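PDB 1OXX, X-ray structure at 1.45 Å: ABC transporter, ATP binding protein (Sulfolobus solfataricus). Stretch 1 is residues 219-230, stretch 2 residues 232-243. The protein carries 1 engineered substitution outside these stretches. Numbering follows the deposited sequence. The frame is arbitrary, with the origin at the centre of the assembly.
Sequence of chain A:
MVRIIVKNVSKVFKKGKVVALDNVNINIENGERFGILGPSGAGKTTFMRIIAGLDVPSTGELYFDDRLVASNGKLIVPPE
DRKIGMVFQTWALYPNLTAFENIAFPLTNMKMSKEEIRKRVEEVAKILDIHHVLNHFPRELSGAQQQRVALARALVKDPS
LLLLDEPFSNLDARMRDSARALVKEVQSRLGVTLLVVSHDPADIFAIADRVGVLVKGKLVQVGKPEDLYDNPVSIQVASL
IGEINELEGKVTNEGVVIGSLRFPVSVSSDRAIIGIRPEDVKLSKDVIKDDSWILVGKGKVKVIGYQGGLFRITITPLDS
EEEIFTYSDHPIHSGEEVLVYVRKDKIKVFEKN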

# COMPACT_ATOMS: atom_id res chain seq x y z
N LEU A 219 -10.69 -7.56 6.65
CA LEU A 219 -9.86 -6.51 7.21
C LEU A 219 -9.30 -7.06 8.52
O LEU A 219 -10.05 -7.27 9.48
CB LEU A 219 -10.74 -5.29 7.47
CG LEU A 219 -10.04 -4.01 7.85
CD1 LEU A 219 -9.26 -3.50 6.66
CD2 LEU A 219 -11.10 -3.00 8.29
N VAL A 220 -8.00 -7.32 8.54
CA VAL A 220 -7.39 -8.03 9.67
C VAL A 220 -6.67 -7.13 10.66
O VAL A 220 -6.43 -7.53 11.80
CB VAL A 220 -6.44 -9.14 9.18
CG1 VAL A 220 -7.19 -10.23 8.39
CG2 VAL A 220 -5.32 -8.60 8.35
N GLN A 221 -6.34 -5.90 10.25
CA GLN A 221 -5.70 -4.93 11.13
C GLN A 221 -5.85 -3.55 10.54
O GLN A 221 -5.89 -3.38 9.31
CB GLN A 221 -4.20 -5.25 11.31
CG GLN A 221 -3.51 -4.38 12.35
CD GLN A 221 -2.12 -4.86 12.73
OE1 GLN A 221 -1.61 -5.84 12.14
NE2 GLN A 221 -1.50 -4.18 13.69
N VAL A 222 -6.01 -2.56 11.40
CA VAL A 222 -6.13 -1.19 11.00
C VAL A 222 -5.29 -0.37 11.94
O VAL A 222 -5.37 -0.54 13.15
CB VAL A 222 -7.59 -0.68 11.13
CG1 VAL A 222 -7.64 0.85 10.96
CG2 VAL A 222 -8.46 -1.39 10.16
N GLY A 223 -4.52 0.55 11.39
CA GLY A 223 -3.69 1.41 12.22
C GLY A 223 -2.76 2.31 11.43
O GLY A 223 -2.81 2.35 10.22
N LYS A 224 -1.91 3.05 12.14
CA LYS A 224 -0.90 3.88 11.48
C LYS A 224 0.08 2.96 10.79
O LYS A 224 0.35 1.88 11.30
CB LYS A 224 -0.15 4.73 12.51
CG LYS A 224 -1.02 5.78 13.16
CD LYS A 224 -0.26 6.52 14.25
CE LYS A 224 -1.08 7.69 14.76
NZ LYS A 224 -0.46 8.35 15.95
N PRO A 225 0.61 3.33 9.62
CA PRO A 225 1.59 2.46 8.97
C PRO A 225 2.74 1.98 9.86
O PRO A 225 3.09 0.81 9.84
CB PRO A 225 2.08 3.33 7.81
CG PRO A 225 0.94 4.15 7.46
CD PRO A 225 0.28 4.48 8.77
N GLU A 226 3.28 2.87 10.68
CA GLU A 226 4.40 2.46 11.54
C GLU A 226 3.96 1.42 12.58
O GLU A 226 4.75 0.58 13.00
CB GLU A 226 5.00 3.68 12.23
N ASP A 227 2.71 1.47 13.01
CA ASP A 227 2.20 0.53 14.00
C ASP A 227 2.01 -0.84 13.38
O ASP A 227 2.33 -1.86 14.00
CB ASP A 227 0.93 1.09 14.64
CG ASP A 227 1.21 2.27 15.54
OD1 ASP A 227 2.36 2.37 16.04
OD2 ASP A 227 0.37 3.16 15.80
N LEU A 228 1.53 -0.90 12.14
CA LEU A 228 1.46 -2.18 11.45
C LEU A 228 2.86 -2.72 11.21
O LEU A 228 3.08 -3.93 11.26
CB LEU A 228 0.73 -2.08 10.11
CG LEU A 228 -0.79 -2.32 10.20
CD1 LEU A 228 -1.41 -1.24 11.03
CD2 LEU A 228 -1.42 -2.37 8.82
N TYR A 229 3.80 -1.82 10.92
CA TYR A 229 5.17 -2.23 10.64
C TYR A 229 5.86 -2.86 11.85
O TYR A 229 6.51 -3.91 11.75
CB TYR A 229 5.97 -1.00 10.20
CG TYR A 229 7.29 -1.31 9.52
CD1 TYR A 229 7.33 -1.72 8.22
CD2 TYR A 229 8.49 -1.16 10.19
CE1 TYR A 229 8.53 -1.97 7.58
CE2 TYR A 229 9.69 -1.42 9.57
CZ TYR A 229 9.70 -1.83 8.27
OH TYR A 229 10.87 -2.08 7.59
N ASP A 230 5.72 -2.22 13.01
CA ASP A 230 6.40 -2.68 14.21
C ASP A 230 5.56 -3.65 15.05
O ASP A 230 6.13 -4.49 15.75
CB ASP A 230 6.80 -1.49 15.07
CG ASP A 230 7.94 -0.71 14.49
OD1 ASP A 230 8.73 -1.26 13.67
OD2 ASP A 230 8.13 0.49 14.80
N PRO A 232 2.75 -5.87 13.88
CA PRO A 232 1.80 -6.58 13.01
C PRO A 232 1.09 -7.69 13.76
O PRO A 232 1.70 -8.37 14.58
CB PRO A 232 2.69 -7.17 11.92
CG PRO A 232 4.06 -7.27 12.55
CD PRO A 232 4.15 -6.11 13.51
N VAL A 233 -0.18 -7.91 13.43
CA VAL A 233 -0.97 -8.90 14.15
C VAL A 233 -0.64 -10.32 13.73
O VAL A 233 -0.94 -11.28 14.45
CB VAL A 233 -2.48 -8.63 13.95
CG1 VAL A 233 -2.91 -9.00 12.56
CG2 VAL A 233 -3.33 -9.38 14.99
N SER A 234 0.02 -10.46 12.59
CA SER A 234 0.35 -11.76 12.04
C SER A 234 1.58 -11.63 11.17
O SER A 234 1.95 -10.54 10.76
CB SER A 234 -0.79 -12.28 11.18
OG SER A 234 -0.95 -11.51 9.98
N ILE A 235 2.21 -12.75 10.86
CA ILE A 235 3.37 -12.70 9.98
C ILE A 235 2.96 -12.27 8.56
O ILE A 235 3.73 -11.61 7.85
CB ILE A 235 4.18 -14.04 9.98
CG1 ILE A 235 5.58 -13.83 9.40
CG2 ILE A 235 3.43 -15.15 9.23
CD1 ILE A 235 6.49 -12.95 10.22
N GLN A 236 1.73 -12.60 8.16
CA GLN A 236 1.25 -12.16 6.85
C GLN A 236 1.13 -10.64 6.79
O GLN A 236 1.55 -10.01 5.82
CB GLN A 236 -0.07 -12.80 6.46
CG GLN A 236 -0.45 -12.42 5.03
CD GLN A 236 -1.41 -13.37 4.36
OE1 GLN A 236 -1.48 -13.42 3.13
NE2 GLN A 236 -2.15 -14.13 5.16
N VAL A 237 0.56 -10.02 7.81
CA VAL A 237 0.53 -8.57 7.81
C VAL A 237 1.96 -8.00 7.85
O VAL A 237 2.29 -7.03 7.17
CB VAL A 237 -0.28 -8.01 8.99
CG1 VAL A 237 -0.07 -6.52 9.13
CG2 VAL A 237 -1.74 -8.34 8.81
N ALA A 238 2.81 -8.62 8.66
CA ALA A 238 4.18 -8.15 8.78
C ALA A 238 4.86 -8.05 7.42
O ALA A 238 5.58 -7.09 7.16
CB ALA A 238 4.98 -9.07 9.66
N SER A 239 4.65 -9.05 6.58
CA SER A 239 5.27 -9.09 5.26
C SER A 239 4.59 -8.19 4.23
O SER A 239 5.22 -7.72 3.30
CB SER A 239 5.32 -10.53 4.75
OG SER A 239 4.05 -10.99 4.35
N LEU A 240 3.30 -7.94 4.41
CA LEU A 240 2.61 -7.06 3.48
C LEU A 240 3.09 -5.61 3.62
O LEU A 240 3.13 -4.85 2.62
CB LEU A 240 1.09 -7.15 3.68
CG LEU A 240 0.47 -8.39 3.06
CD1 LEU A 240 -0.92 -8.66 3.63
CD2 LEU A 240 0.44 -8.23 1.53
N ILE A 241 3.43 -5.21 4.85
CA ILE A 241 3.82 -3.84 5.11
C ILE A 241 5.31 -3.57 4.89
O ILE A 241 5.71 -2.42 4.87
CB ILE A 241 3.34 -3.42 6.53
CG1 ILE A 241 3.48 -1.91 6.77
CG2 ILE A 241 4.10 -4.18 7.57
CD1 ILE A 241 2.38 -1.09 6.13
N GLY A 242 6.11 -4.62 4.72
CA GLY A 242 7.53 -4.46 4.49
C GLY A 242 8.28 -5.78 4.48
O GLY A 242 7.74 -6.81 4.89
N GLU A 243 9.53 -5.74 4.04
CA GLU A 243 10.36 -6.94 4.02
C GLU A 243 10.55 -7.50 5.41
O GLU A 243 10.74 -6.76 6.39
CB GLU A 243 11.74 -6.64 3.43
CG GLU A 243 11.70 -6.25 1.97
CD GLU A 243 13.04 -6.40 1.28
OE1 GLU A 243 14.06 -6.08 1.91
OE2 GLU A 243 13.06 -6.82 0.10
O HOH W 1 12.47 -4.21 5.84

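Three residues cover the most surface in this contact: I241, P232 and Y229 lose 84, 70 and 66 Å² respectively to the other stretch, of 519 Å² summed over both sides. The helices 225-230 and 235-241 run at 126° to one another, with an axial closest approach of 8.8 Å, and I241 helps fill the space between them. Its CA-to-CB bond points toward the first stretch, and with chi1 at -169° (t) and chi2 at 78° (p) its CG1 lies 4.3 Å from L228 CB, while its CG2 lies 4.1 Å from Y229 CD1. These separations indicate apolar packing.

Y229 reaches the same region although its CA-to-CB bond points away. The carbonyl I241 O sits at the ring edge, near the ring plane, 3.8 Å from Y229 CD1. Beyond it, G242 CA is 4.1 Å from Y229 CE1; an ideal CB on G242 would fall 2.6 Å from Y229 CE1, a clash, so the ring occupies space that the glycine leaves free. One water donates both to Y229 OH (3.2 Å) and to E243 O (3.1 Å), bridging the stretches.

P232 follows closely on the end of the first helix, so the 3.2 Å between its CD and D230 C owes much to chain connectivity; P232 CD also lies 3.7 Å from Y229 O. L228 O is 3.3 Å from P232 N, but the proline nitrogen has no hydrogen to share, so proximity here is not a hydrogen bond.

The direct hydrogen bond across the stretches follows at the next residue: V233 N donates to Q221 OE1 at 2.8 Å, with an N-H...acceptor angle of 147°. The extended Q221 side chain (chi1 and chi2 both t) carries OE1 to that amide. Nearby, V220 CG2 meets V237 CG2 at 3.6 Å. V237 N also donates to S234 OG at 3.0 Å and 171°, capping the second helix.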